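Long-range contacts in GMP reductase (Trypanosoma brucei brucei, PDB 6JIG), which probably catalyses the irreversible NADPH-dependent deamination of GMP to IMP, and also binds guanine nucleotides at a regulatory pair of CBS motifs: residues 45-51 with 69-74; 88-92 with 248-254; 95-99 with 177-182; 169-175 with 191-197. The protein carries 1 engineered substitution. One frame throughout, in Å; residues are numbered along the deposited sequence.

Interaction 1. Residues 45-51 with 69-74; sequences LSIPIVA and EGGIGI
I72 and V50 stand side by side in two parallel strands, and the backbone of I72 reaches the residues flanking V50. I72 O receives the N-H of A51 at 2.9 Å, in the carbonyl plane, whereas the bond from I72 N to I49 O is weak at 3.3 Å. One step on, I74 N donates to A51 O. Where the strands have not yet begun, G70 O takes the N-H of I47 at 3.1 Å, with the donor above the carbonyl plane, 58° out of it and away from the lone pairs. V50 CA lies 3.2 Å from I72 O, a CA-H...O contact.

The apolar contacts suit beta-branched residues. V50 CG1, held anti to the backbone N (chi1 -178°), touches both I72 CG2 (3.8 Å) and I74 CG1 (3.7 Å). L45 crosses I72 at about a right angle, CD1 against CG2. On the other face, A51 CB rests on G73 CA.

The glycines allow the close approach. G70, with phi 99°, closes a Schellman motif after helix 60-68, and I47 CG1 sits over the face of the G70-G71 peptide, 3.4 Å from G71 N.

Strands 49-51 and 72-75, with helix 60-68 between them, form a beta-alpha-beta unit of the TIM barrel. Strand 370-373 flanks V50 across the barrel closure, strand 232-235 pairs with G73, and helix 440-457 covers I47.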
loop_
_atom_site.group_PDB
_atom_site.type_symbol
_atom_site.label_atom_id
_atom_site.label_comp_id
_atom_site.label_asym_id
_atom_site.label_seq_id
_atom_site.Cartn_x
_atom_site.Cartn_y
_atom_site.Cartn_z
ATOM N N LEU A 45 40.359 -11.973 23.031
ATOM C CA LEU A 45 38.950 -12.245 23.270
ATOM C C LEU A 45 38.613 -13.645 22.780
ATOM O O LEU A 45 39.114 -14.085 21.741
ATOM C CB LEU A 45 38.029 -11.239 22.540
ATOM C CG LEU A 45 38.141 -9.770 22.924
ATOM C CD1 LEU A 45 37.236 -8.905 22.014
ATOM C CD2 LEU A 45 37.760 -9.592 24.371
ATOM N N SER A 46 37.703 -14.314 23.497
ATOM C CA SER A 46 37.270 -15.646 23.084
ATOM C C SER A 46 36.386 -15.603 21.839
ATOM O O SER A 46 36.373 -16.568 21.065
ATOM C CB SER A 46 36.531 -16.346 24.217
ATOM O OG SER A 46 37.435 -16.667 25.267
ATOM N N ILE A 47 35.594 -14.543 21.659
ATOM C CA ILE A 47 34.786 -14.403 20.436
ATOM C C ILE A 47 35.050 -13.013 19.859
ATOM O O ILE A 47 35.393 -12.087 20.604
ATOM C CB ILE A 47 33.279 -14.619 20.682
ATOM C CG1 ILE A 47 32.741 -13.589 21.686
ATOM C CG2 ILE A 47 32.974 -16.056 21.088
ATOM C CD1 ILE A 47 31.237 -13.530 21.756
ATOM N N PRO A 48 34.915 -12.817 18.546
ATOM C CA PRO A 48 35.366 -11.555 17.950
ATOM C C PRO A 48 34.304 -10.464 17.876
ATOM O O PRO A 48 34.288 -9.723 16.894
ATOM C CB PRO A 48 35.813 -11.979 16.541
ATOM C CG PRO A 48 35.021 -13.212 16.239
ATOM C CD PRO A 48 34.706 -13.883 17.551
ATOM N N ILE A 49 33.435 -10.349 18.878
ATOM C CA ILE A 49 32.276 -9.458 18.849
ATOM C C ILE A 49 32.494 -8.340 19.862
ATOM O O ILE A 49 32.742 -8.611 21.043
ATOM C CB ILE A 49 30.971 -10.210 19.176
ATOM C CG1 ILE A 49 30.893 -11.551 18.439
ATOM C CG2 ILE A 49 29.763 -9.331 18.853
ATOM C CD1 ILE A 49 30.839 -11.408 16.960
ATOM N N VAL A 50 32.387 -7.095 19.404
ATOM C CA VAL A 50 32.544 -5.904 20.234
ATOM C C VAL A 50 31.248 -5.105 20.154
ATOM O O VAL A 50 30.789 -4.771 19.053
ATOM C CB VAL A 50 33.736 -5.047 19.781
ATOM C CG1 VAL A 50 33.914 -3.841 20.704
ATOM C CG2 VAL A 50 35.022 -5.879 19.737
ATOM N N ALA A 51 30.650 -4.807 21.306
ATOM C CA ALA A 51 29.469 -3.946 21.316
ATOM C C ALA A 51 29.864 -2.491 21.091
ATOM O O ALA A 51 30.808 -1.988 21.703
ATOM C CB ALA A 51 28.711 -4.080 22.638
ATOM N N GLU A 69 29.849 -13.390 27.441
ATOM C CA GLU A 69 29.870 -14.234 26.258
ATOM C C GLU A 69 31.262 -14.395 25.660
ATOM O O GLU A 69 31.416 -15.143 24.691
ATOM C CB GLU A 69 28.922 -13.679 25.178
ATOM C CG GLU A 69 27.473 -13.520 25.634
ATOM C CD GLU A 69 26.803 -14.849 25.933
ATOM O OE1 GLU A 69 27.201 -15.878 25.339
ATOM O OE2 GLU A 69 25.873 -14.868 26.764
ATOM N N GLY A 70 32.274 -13.722 26.185
ATOM C CA GLY A 70 33.608 -13.873 25.648
ATOM C C GLY A 70 34.039 -12.776 24.703
ATOM O O GLY A 70 35.155 -12.849 24.171
ATOM N N GLY A 71 33.204 -11.765 24.495
ATOM C CA GLY A 71 33.542 -10.560 23.745
ATOM C C GLY A 71 33.817 -9.398 24.679
ATOM O O GLY A 71 34.344 -9.577 25.784
ATOM N N ILE A 72 33.413 -8.199 24.261
ATOM C CA ILE A 72 33.650 -6.998 25.066
ATOM C C ILE A 72 32.691 -5.910 24.605
ATOM O O ILE A 72 32.220 -5.918 23.460
ATOM C CB ILE A 72 35.130 -6.540 24.973
ATOM C CG1 ILE A 72 35.509 -5.643 26.162
ATOM C CG2 ILE A 72 35.424 -5.804 23.641
ATOM C CD1 ILE A 72 36.983 -5.302 26.221
ATOM N N GLY A 73 32.382 -4.979 25.507
ATOM C CA GLY A 73 31.664 -3.766 25.157
ATOM C C GLY A 73 32.565 -2.562 25.361
ATOM O O GLY A 73 33.449 -2.577 26.223
ATOM N N ILE A 74 32.351 -1.520 24.552
ATOM C CA ILE A 74 33.042 -0.239 24.694
ATOM C C ILE A 74 32.030 0.776 25.221
ATOM O O ILE A 74 31.078 1.145 24.519
ATOM C CB ILE A 74 33.658 0.247 23.375
ATOM C CG1 ILE A 74 34.559 -0.811 22.741
ATOM C CG2 ILE A 74 34.435 1.549 23.604
ATOM C CD1 ILE A 74 35.695 -1.321 23.653
#

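Interaction 2. Residues 88-92 with 248-254; sequences LREVK and LVEAGAD
L88 is the apolar centre, its two methyls divided over the turn that ends helix 239-251. CD1 meets A253 CB at 3.6 Å and, more loosely, L248 CD2 at 4.1 Å. CD2 presses on the backbone itself, 3.2 Å from A251 O and 3.4 Å from A253 N. A long branched side chain suits this place because it can span both the apolar residues and the peptide groups between them; with CG swung away from its own N (chi1 -153°), the fork is carried across to the other helix.

A251 offers a small methyl to L88 CD2, and on its outer flank R89 CG lies 4.2 Å from A251 CB; the arginine chain bends at chi3, and the guanidinium stays near that methyl, obliquely, at the exposed rim. G252 follows in a Schellman motif: its positive phi of 123° is readily adopted by glycine, and its lack of a side chain leaves room for L88 and K92 to pass close by.

K92 marks the polar edge. Its chain bends at chi2 (-50°) and then runs extended, taking CE to 3.2 Å from G252 O and NZ to 2.7 Å from D254 OD2. This salt bridge uses the syn lone pair of the carboxylate. NZ is shared with D224 and the carbonyl of L229, which probably balances the buried ammonium, and OD2 also receives V231 N. A water beside G252 O and D254 OD1 takes a weak bond from NZ.

The contact joins helices 81-93 and 239-251 in the outer layer of the barrel. L248 rests on strand 232-235, and V91 packs against helix 60-68 on the far flank.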
loop_
_atom_site.group_PDB
_atom_site.type_symbol
_atom_site.label_atom_id
_atom_site.label_comp_id
_atom_site.label_asym_id
_atom_site.label_seq_id
_atom_site.Cartn_x
_atom_site.Cartn_y
_atom_site.Cartn_z
ATOM N N LEU A 88 31.596 2.022 34.443
ATOM C CA LEU A 88 32.748 1.133 34.430
ATOM C C LEU A 88 32.886 0.393 35.757
ATOM O O LEU A 88 33.065 -0.831 35.784
ATOM C CB LEU A 88 34.007 1.940 34.111
ATOM C CG LEU A 88 35.101 1.111 33.437
ATOM C CD1 LEU A 88 35.876 1.968 32.480
ATOM C CD2 LEU A 88 36.031 0.507 34.496
ATOM N N ARG A 89 32.780 1.119 36.874
ATOM C CA ARG A 89 32.879 0.474 38.180
ATOM C C ARG A 89 31.765 -0.535 38.394
ATOM O O ARG A 89 31.972 -1.554 39.063
ATOM C CB ARG A 89 32.852 1.526 39.285
ATOM C CG ARG A 89 34.151 2.294 39.435
ATOM C CD ARG A 89 34.089 3.200 40.668
ATOM N NE ARG A 89 33.213 4.341 40.425
ATOM C CZ ARG A 89 33.655 5.533 40.044
ATOM N NH1 ARG A 89 34.962 5.733 39.886
ATOM N NH2 ARG A 89 32.796 6.519 39.833
ATOM N N GLU A 90 30.574 -0.279 37.852
ATOM C CA GLU A 90 29.510 -1.275 37.974
ATOM C C GLU A 90 29.842 -2.531 37.190
ATOM O O GLU A 90 29.557 -3.649 37.647
ATOM C CB GLU A 90 28.172 -0.701 37.513
ATOM C CG GLU A 90 27.616 0.345 38.478
ATOM C CD GLU A 90 26.198 0.763 38.133
ATOM O OE1 GLU A 90 25.400 -0.112 37.733
ATOM O OE2 GLU A 90 25.892 1.971 38.259
ATOM N N VAL A 91 30.422 -2.374 35.998
ATOM C CA VAL A 91 30.836 -3.546 35.230
ATOM C C VAL A 91 31.856 -4.358 36.025
ATOM O O VAL A 91 31.782 -5.588 36.095
ATOM C CB VAL A 91 31.399 -3.130 33.862
ATOM C CG1 VAL A 91 31.933 -4.365 33.122
ATOM C CG2 VAL A 91 30.313 -2.432 33.017
ATOM N N LYS A 92 32.837 -3.673 36.613
ATOM C CA LYS A 92 33.881 -4.361 37.370
ATOM C C LYS A 92 33.319 -5.043 38.605
ATOM O O LYS A 92 33.878 -6.042 39.076
ATOM C CB LYS A 92 34.968 -3.362 37.759
ATOM C CG LYS A 92 35.832 -2.943 36.581
ATOM C CD LYS A 92 36.333 -4.185 35.827
ATOM C CE LYS A 92 37.451 -3.850 34.830
ATOM N NZ LYS A 92 37.918 -5.139 34.190
ATOM N N LEU A 248 39.054 7.159 33.593
ATOM C CA LEU A 248 38.572 5.854 33.150
ATOM C C LEU A 248 39.568 4.752 33.485
ATOM O O LEU A 248 39.176 3.665 33.931
ATOM C CB LEU A 248 38.309 5.871 31.642
ATOM C CG LEU A 248 37.086 6.656 31.169
ATOM C CD1 LEU A 248 37.138 6.861 29.657
ATOM C CD2 LEU A 248 35.812 5.920 31.570
ATOM N N VAL A 249 40.858 5.003 33.250
ATOM C CA VAL A 249 41.866 3.998 33.570
ATOM C C VAL A 249 41.888 3.730 35.071
ATOM O O VAL A 249 41.956 2.574 35.508
ATOM C CB VAL A 249 43.244 4.431 33.034
ATOM C CG1 VAL A 249 44.333 3.472 33.496
ATOM C CG2 VAL A 249 43.219 4.459 31.501
ATOM N N GLU A 250 41.778 4.790 35.881
ATOM C CA GLU A 250 41.692 4.619 37.333
ATOM C C GLU A 250 40.478 3.796 37.731
ATOM O O GLU A 250 40.531 3.040 38.710
ATOM C CB GLU A 250 41.638 5.981 38.019
ATOM C CG GLU A 250 42.981 6.660 38.100
ATOM C CD GLU A 250 42.877 8.114 38.508
ATOM O OE1 GLU A 250 41.753 8.578 38.831
ATOM O OE2 GLU A 250 43.932 8.788 38.501
ATOM N N ALA A 251 39.376 3.927 36.991
ATOM C CA ALA A 251 38.174 3.167 37.299
ATOM C C ALA A 251 38.270 1.715 36.860
ATOM O O ALA A 251 37.447 0.901 37.291
ATOM C CB ALA A 251 36.949 3.826 36.658
ATOM N N GLY A 252 39.245 1.367 36.022
ATOM C CA GLY A 252 39.452 -0.028 35.689
ATOM C C GLY A 252 39.384 -0.351 34.204
ATOM O O GLY A 252 39.449 -1.529 33.839
ATOM N N ALA A 253 39.248 0.671 33.349
ATOM C CA ALA A 253 39.197 0.451 31.900
ATOM C C ALA A 253 40.348 -0.442 31.460
ATOM O O ALA A 253 41.508 -0.192 31.794
ATOM C CB ALA A 253 39.268 1.789 31.155
ATOM N N ASP A 254 40.024 -1.487 30.713
ATOM C CA ASP A 254 41.035 -2.407 30.224
ATOM C C ASP A 254 41.649 -1.968 28.903
ATOM O O ASP A 254 42.781 -2.362 28.597
ATOM C CB ASP A 254 40.427 -3.801 30.086
ATOM C CG ASP A 254 39.969 -4.350 31.418
ATOM O OD1 ASP A 254 40.864 -4.629 32.247
ATOM O OD2 ASP A 254 38.737 -4.472 31.656
HETATM O O HOH W 1 40.963 -3.684 34.601
#

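Interaction 3. Residues 95-99 with 177-182; sequences QSFLI and ISLEEV. With 5GP (guanosine-5'-monophosphate), chain C.
I177 meets both F97 and L98. Its carbonyl O lies in the plane of the F97 ring, 3.3 Å from CE2, so the slightly positive C-H edge of the phenyl ring, not its face, is turned to the oxygen. Its CG2 meets L98 CD2 at 4.2 Å, where the two side chains pass obliquely.

S178 repeats the edge contact, with its O 3.7 Å from F97 CZ, again in the ring plane. The same carbonyl accepts V182 N in the first helical turn. As the N-cap of helix 179-189, S178 takes E181 N on its OG at 3.0 Å; a serine suits this position, since its short hydroxyl can reach forward to the N-H of E181, three residues on, which has no helical carbonyl to meet.

L179 then brings CD1 to F97 CE1 at 3.8 Å. One turn on, V182 CG1 reaches the same ring atom at 4.0 Å. F97 gets there because its ring projects anti to the backbone N (chi1 180°), straight at the start of the helix.

Q95 and I99, two residues to each side of F97, turn to the nucleotide: I99 CD1 is 3.4 Å from O2' of guanosine-5'-monophosphate, and Q95 CA 3.5 Å from O3'. D211 hydrogen-bonds the nucleotide and also receives a weak bond from S96 N. Such a linker, resting by F97 and L98 against the start of helix 179-189 while lining a purine-nucleotide site, belongs to the Bateman module of the IMPDH/GMPR family.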
loop_
_atom_site.group_PDB
_atom_site.type_symbol
_atom_site.label_atom_id
_atom_site.label_comp_id
_atom_site.label_asym_id
_atom_site.label_seq_id
_atom_site.Cartn_x
_atom_site.Cartn_y
_atom_site.Cartn_z
ATOM N N GLN A 95 31.280 -9.280 38.937
ATOM C CA GLN A 95 31.853 -10.500 39.484
ATOM C C GLN A 95 33.340 -10.270 39.712
ATOM O O GLN A 95 33.930 -9.339 39.167
ATOM C CB GLN A 95 31.623 -11.700 38.558
ATOM C CG GLN A 95 32.177 -11.513 37.159
ATOM C CD GLN A 95 31.559 -12.481 36.182
ATOM O OE1 GLN A 95 30.372 -12.364 35.841
ATOM N NE2 GLN A 95 32.338 -13.466 35.752
ATOM N N SER A 96 33.939 -11.135 40.527
ATOM C CA SER A 96 35.352 -11.010 40.860
ATOM C C SER A 96 35.811 -12.335 41.455
ATOM O O SER A 96 35.012 -13.239 41.672
ATOM C CB SER A 96 35.593 -9.854 41.840
ATOM O OG SER A 96 36.970 -9.534 41.915
ATOM N N PHE A 97 37.110 -12.450 41.714
ATOM C CA PHE A 97 37.579 -13.576 42.525
ATOM C C PHE A 97 37.652 -13.088 43.967
ATOM O O PHE A 97 36.842 -13.486 44.808
ATOM C CB PHE A 97 38.915 -14.126 42.028
ATOM C CG PHE A 97 39.414 -15.282 42.853
ATOM C CD1 PHE A 97 38.619 -16.401 43.037
ATOM C CD2 PHE A 97 40.651 -15.234 43.473
ATOM C CE1 PHE A 97 39.053 -17.476 43.820
ATOM C CE2 PHE A 97 41.093 -16.305 44.250
ATOM C CZ PHE A 97 40.287 -17.426 44.417
ATOM N N LEU A 98 38.589 -12.192 44.251
ATOM C CA LEU A 98 38.637 -11.498 45.534
ATOM C C LEU A 98 37.843 -10.204 45.403
ATOM O O LEU A 98 38.222 -9.311 44.637
ATOM C CB LEU A 98 40.077 -11.202 45.945
ATOM C CG LEU A 98 41.045 -12.375 46.125
ATOM C CD1 LEU A 98 42.367 -11.849 46.679
ATOM C CD2 LEU A 98 40.475 -13.416 47.048
ATOM N N ILE A 99 36.736 -10.104 46.132
ATOM C CA ILE A 99 35.948 -8.875 46.130
ATOM C C ILE A 99 36.633 -7.863 47.036
ATOM O O ILE A 99 36.756 -8.082 48.248
ATOM C CB ILE A 99 34.505 -9.132 46.584
ATOM C CG1 ILE A 99 33.853 -10.200 45.709
ATOM C CG2 ILE A 99 33.702 -7.838 46.544
ATOM C CD1 ILE A 99 32.581 -10.793 46.316
ATOM N N ILE A 177 44.948 -16.697 48.389
ATOM C CA ILE A 177 44.283 -17.989 48.307
ATOM C C ILE A 177 43.998 -18.328 46.850
ATOM O O ILE A 177 43.653 -17.457 46.042
ATOM C CB ILE A 177 43.003 -17.984 49.160
ATOM C CG1 ILE A 177 42.413 -19.389 49.265
ATOM C CG2 ILE A 177 41.965 -17.029 48.579
ATOM C CD1 ILE A 177 41.420 -19.527 50.404
ATOM N N SER A 178 44.180 -19.593 46.500
ATOM C CA SER A 178 43.938 -20.048 45.145
ATOM C C SER A 178 42.468 -20.413 44.971
ATOM O O SER A 178 41.703 -20.502 45.933
ATOM C CB SER A 178 44.833 -21.240 44.814
ATOM O OG SER A 178 44.305 -22.431 45.378
ATOM N N LEU A 179 42.071 -20.614 43.714
ATOM C CA LEU A 179 40.709 -21.054 43.437
ATOM C C LEU A 179 40.473 -22.460 43.972
ATOM O O LEU A 179 39.396 -22.756 44.503
ATOM C CB LEU A 179 40.426 -20.991 41.932
ATOM C CG LEU A 179 39.063 -21.560 41.513
ATOM C CD1 LEU A 179 37.943 -20.720 42.107
ATOM C CD2 LEU A 179 38.919 -21.635 40.005
ATOM N N GLU A 180 41.470 -23.344 43.844
ATOM C CA GLU A 180 41.320 -24.697 44.375
ATOM C C GLU A 180 41.216 -24.684 45.895
ATOM O O GLU A 180 40.434 -25.447 46.474
ATOM C CB GLU A 180 42.485 -25.580 43.923
ATOM N N GLU A 181 41.977 -23.808 46.557
ATOM C CA GLU A 181 41.967 -23.793 48.017
ATOM C C GLU A 181 40.645 -23.262 48.555
ATOM O O GLU A 181 40.083 -23.828 49.503
ATOM C CB GLU A 181 43.135 -22.966 48.557
ATOM C CG GLU A 181 43.183 -22.854 50.093
ATOM C CD GLU A 181 43.046 -24.206 50.824
ATOM O OE1 GLU A 181 43.475 -25.249 50.281
ATOM O OE2 GLU A 181 42.512 -24.225 51.957
ATOM N N VAL A 182 40.126 -22.181 47.969
ATOM C CA VAL A 182 38.862 -21.657 48.474
ATOM C C VAL A 182 37.716 -22.595 48.119
ATOM O O VAL A 182 36.748 -22.716 48.881
ATOM C CB VAL A 182 38.634 -20.217 47.971
ATOM C CG1 VAL A 182 38.081 -20.200 46.537
ATOM C CG2 VAL A 182 37.731 -19.452 48.943
HETATM P P 5GP C . 25.180 -13.392 45.356
HETATM O O1P 5GP C . 25.347 -14.888 45.485
HETATM O O2P 5GP C . 25.872 -12.585 46.436
HETATM O O3P 5GP C . 23.846 -12.894 44.834
HETATM O "O5'" 5GP C . 26.158 -13.000 44.175
HETATM C "C5'" 5GP C . 27.242 -12.152 44.474
HETATM C "C4'" 5GP C . 27.800 -11.516 43.241
HETATM O "O4'" 5GP C . 27.917 -10.085 43.504
HETATM C "C3'" 5GP C . 29.205 -12.019 42.925
HETATM O "O3'" 5GP C . 29.427 -12.064 41.515
HETATM C "C2'" 5GP C . 30.084 -10.965 43.592
HETATM O "O2'" 5GP C . 31.400 -10.862 43.096
HETATM C "C1'" 5GP C . 29.265 -9.693 43.366
HETATM N N9 5GP C . 29.580 -8.656 44.345
HETATM C C8 5GP C . 30.201 -7.504 44.050
HETATM N N7 5GP C . 30.400 -6.801 45.180
HETATM C C5 5GP C . 29.923 -7.542 46.211
HETATM C C6 5GP C . 29.866 -7.323 47.580
HETATM O O6 5GP C . 30.322 -6.265 48.062
HETATM N N1 5GP C . 29.322 -8.253 48.373
HETATM C C2 5GP C . 28.823 -9.392 47.866
HETATM N N2 5GP C . 28.284 -10.300 48.722
HETATM N N3 5GP C . 28.856 -9.638 46.520
HETATM C C4 5GP C . 29.407 -8.720 45.681
#

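Interaction 4. Residues 169-175 with 191-197; sequences MVVSTNT and TANVPIV
S172 and I196 form a single backbone bridge, in which S172 N donates to P195 O at 3.1 Å and S172 O accepts V197 N at 2.9 Å, both bonds nearly straight.

V171 and V197 cross at about a right angle beside it, CG1 to CG2 3.5 Å. On the other flank S172 CB meets I196 CD1 at 3.6 Å. The serine hydroxyl, anti to its own N (chi1 175°), accepts N174 N in an ST turn that turns the chain at T173, and T175 CG2 then packs on I196 CG2.

P195 has no N-H to offer, and its ring packs instead: CG receives the CE methyl of M169 at 3.6 Å, and CD lies 3.4 Å from V170 O. V170 CG2 touches T191 CG2 at 3.7 Å. Waters continue the pairing at both ends. One accepts from V170 N and T191 OG1 and donates to N193 O; another donates to T173 O and V197 O.

An extended segment, helix 179-189, strands 193-197 and 203-208 and the closing helix 209-216 make up the beta-alpha-beta-beta-alpha core of a CBS motif; the N193 side chain lies about 5 Å from the bound guanosine-5'-monophosphate.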
loop_
_atom_site.group_PDB
_atom_site.type_symbol
_atom_site.label_atom_id
_atom_site.label_comp_id
_atom_site.label_asym_id
_atom_site.label_seq_id
_atom_site.Cartn_x
_atom_site.Cartn_y
_atom_site.Cartn_z
ATOM N N MET A 169 31.501 -18.866 61.178
ATOM C CA MET A 169 31.834 -18.689 59.773
ATOM C C MET A 169 33.128 -19.419 59.422
ATOM O O MET A 169 33.935 -19.761 60.290
ATOM C CB MET A 169 31.970 -17.200 59.440
ATOM C CG MET A 169 30.693 -16.398 59.624
ATOM S SD MET A 169 30.919 -14.658 59.230
ATOM C CE MET A 169 31.359 -14.792 57.494
ATOM N N VAL A 170 33.311 -19.657 58.125
ATOM C CA VAL A 170 34.588 -20.110 57.579
ATOM C C VAL A 170 35.340 -18.878 57.096
ATOM O O VAL A 170 34.868 -18.159 56.204
ATOM C CB VAL A 170 34.384 -21.126 56.446
ATOM C CG1 VAL A 170 35.720 -21.552 55.842
ATOM C CG2 VAL A 170 33.628 -22.335 56.962
ATOM N N VAL A 171 36.492 -18.611 57.709
ATOM C CA VAL A 171 37.246 -17.389 57.476
ATOM C C VAL A 171 38.687 -17.764 57.159
ATOM O O VAL A 171 39.203 -18.775 57.641
ATOM C CB VAL A 171 37.163 -16.446 58.696
ATOM C CG1 VAL A 171 37.857 -15.136 58.418
ATOM C CG2 VAL A 171 35.702 -16.194 59.068
ATOM N N SER A 172 39.333 -16.956 56.319
ATOM C CA SER A 172 40.699 -17.228 55.899
ATOM C C SER A 172 41.541 -15.983 56.139
ATOM O O SER A 172 41.017 -14.870 56.228
ATOM C CB SER A 172 40.735 -17.671 54.419
ATOM O OG SER A 172 42.049 -17.836 53.919
ATOM N N THR A 173 42.853 -16.187 56.296
ATOM C CA THR A 173 43.806 -15.087 56.324
ATOM C C THR A 173 44.719 -15.102 55.105
ATOM O O THR A 173 45.705 -14.360 55.071
ATOM C CB THR A 173 44.657 -15.113 57.609
ATOM O OG1 THR A 173 45.206 -16.424 57.796
ATOM C CG2 THR A 173 43.824 -14.738 58.819
ATOM N N ASN A 174 44.419 -15.938 54.114
ATOM C CA ASN A 174 45.284 -16.105 52.951
ATOM C C ASN A 174 44.846 -15.108 51.884
ATOM O O ASN A 174 43.895 -15.358 51.143
ATOM C CB ASN A 174 45.230 -17.539 52.437
ATOM C CG ASN A 174 46.237 -17.802 51.334
ATOM O OD1 ASN A 174 46.844 -16.876 50.801
ATOM N ND2 ASN A 174 46.428 -19.067 50.995
ATOM N N THR A 175 45.551 -13.982 51.800
ATOM C CA THR A 175 45.292 -12.998 50.754
ATOM C C THR A 175 45.751 -13.463 49.374
ATOM O O THR A 175 45.475 -12.778 48.382
ATOM C CB THR A 175 45.957 -11.670 51.108
ATOM O OG1 THR A 175 47.335 -11.898 51.427
ATOM C CG2 THR A 175 45.253 -11.017 52.300
ATOM N N THR A 191 29.784 -23.949 53.068
ATOM C CA THR A 191 29.436 -22.534 53.150
ATOM C C THR A 191 29.593 -21.870 51.781
ATOM O O THR A 191 30.273 -22.387 50.891
ATOM C CB THR A 191 30.303 -21.813 54.186
ATOM O OG1 THR A 191 29.928 -20.434 54.262
ATOM C CG2 THR A 191 31.774 -21.914 53.800
ATOM N N ALA A 192 28.965 -20.705 51.624
ATOM C CA ALA A 192 28.926 -20.013 50.340
ATOM C C ALA A 192 29.693 -18.699 50.348
ATOM O O ALA A 192 29.716 -17.997 49.328
ATOM C CB ALA A 192 27.474 -19.760 49.920
ATOM N N ASN A 193 30.315 -18.348 51.467
ATOM C CA ASN A 193 31.047 -17.101 51.603
ATOM C C ASN A 193 32.268 -17.356 52.467
ATOM O O ASN A 193 32.147 -17.907 53.566
ATOM C CB ASN A 193 30.184 -16.008 52.230
ATOM C CG ASN A 193 29.116 -15.500 51.287
ATOM O OD1 ASN A 193 29.415 -14.810 50.323
ATOM N ND2 ASN A 193 27.858 -15.835 51.569
ATOM N N VAL A 194 33.433 -16.960 51.971
ATOM C CA VAL A 194 34.673 -17.012 52.733
ATOM C C VAL A 194 35.276 -15.614 52.744
ATOM O O VAL A 194 35.913 -15.188 51.776
ATOM C CB VAL A 194 35.659 -18.040 52.150
ATOM C CG1 VAL A 194 36.982 -17.998 52.908
ATOM C CG2 VAL A 194 35.061 -19.442 52.201
ATOM N N PRO A 195 35.070 -14.854 53.810
ATOM C CA PRO A 195 35.798 -13.595 53.962
ATOM C C PRO A 195 37.277 -13.850 54.212
ATOM O O PRO A 195 37.672 -14.866 54.790
ATOM C CB PRO A 195 35.132 -12.942 55.176
ATOM C CG PRO A 195 34.528 -14.069 55.919
ATOM C CD PRO A 195 34.148 -15.109 54.930
ATOM N N ILE A 196 38.098 -12.922 53.735
ATOM C CA ILE A 196 39.530 -12.905 53.999
ATOM C C ILE A 196 39.785 -11.769 54.974
ATOM O O ILE A 196 39.447 -10.614 54.689
ATOM C CB ILE A 196 40.349 -12.716 52.712
ATOM C CG1 ILE A 196 39.870 -13.665 51.611
ATOM C CG2 ILE A 196 41.859 -12.842 53.004
ATOM C CD1 ILE A 196 39.963 -15.126 51.963
ATOM N N VAL A 197 40.371 -12.085 56.129
ATOM C CA VAL A 197 40.624 -11.068 57.138
ATOM C C VAL A 197 42.123 -10.936 57.371
ATOM O O VAL A 197 42.920 -11.801 56.998
ATOM C CB VAL A 197 39.906 -11.361 58.471
ATOM C CG1 VAL A 197 38.404 -11.308 58.292
ATOM C CG2 VAL A 197 40.345 -12.700 59.015
HETATM O O HOH W 2 31.766 -18.656 56.052
HETATM O O HOH W 3 45.520 -11.843 56.056
#

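Interaction 1 lies in the buried heart of the barrel, and interaction 2 in its helical layer, about 16 Å away between centres. They are successive along the chain: strand 72-75 leads into helix 81-93. Interactions 3 and 4 belong to the CBS region, partly buried, with centres about 10 Å apart. These two touch where helix 179-189 packs on the strand that follows it, V182 CG2 against V194 CB. Chemistry follows place: backbone bonds and branched aliphatics in 1, a leucine core edged by a salt bridge in 2, apolar contacts and an aromatic edge without cross-segment hydrogen bonds in 3, and a single backbone bridge lengthened by waters and padded with aliphatic side chains in 4.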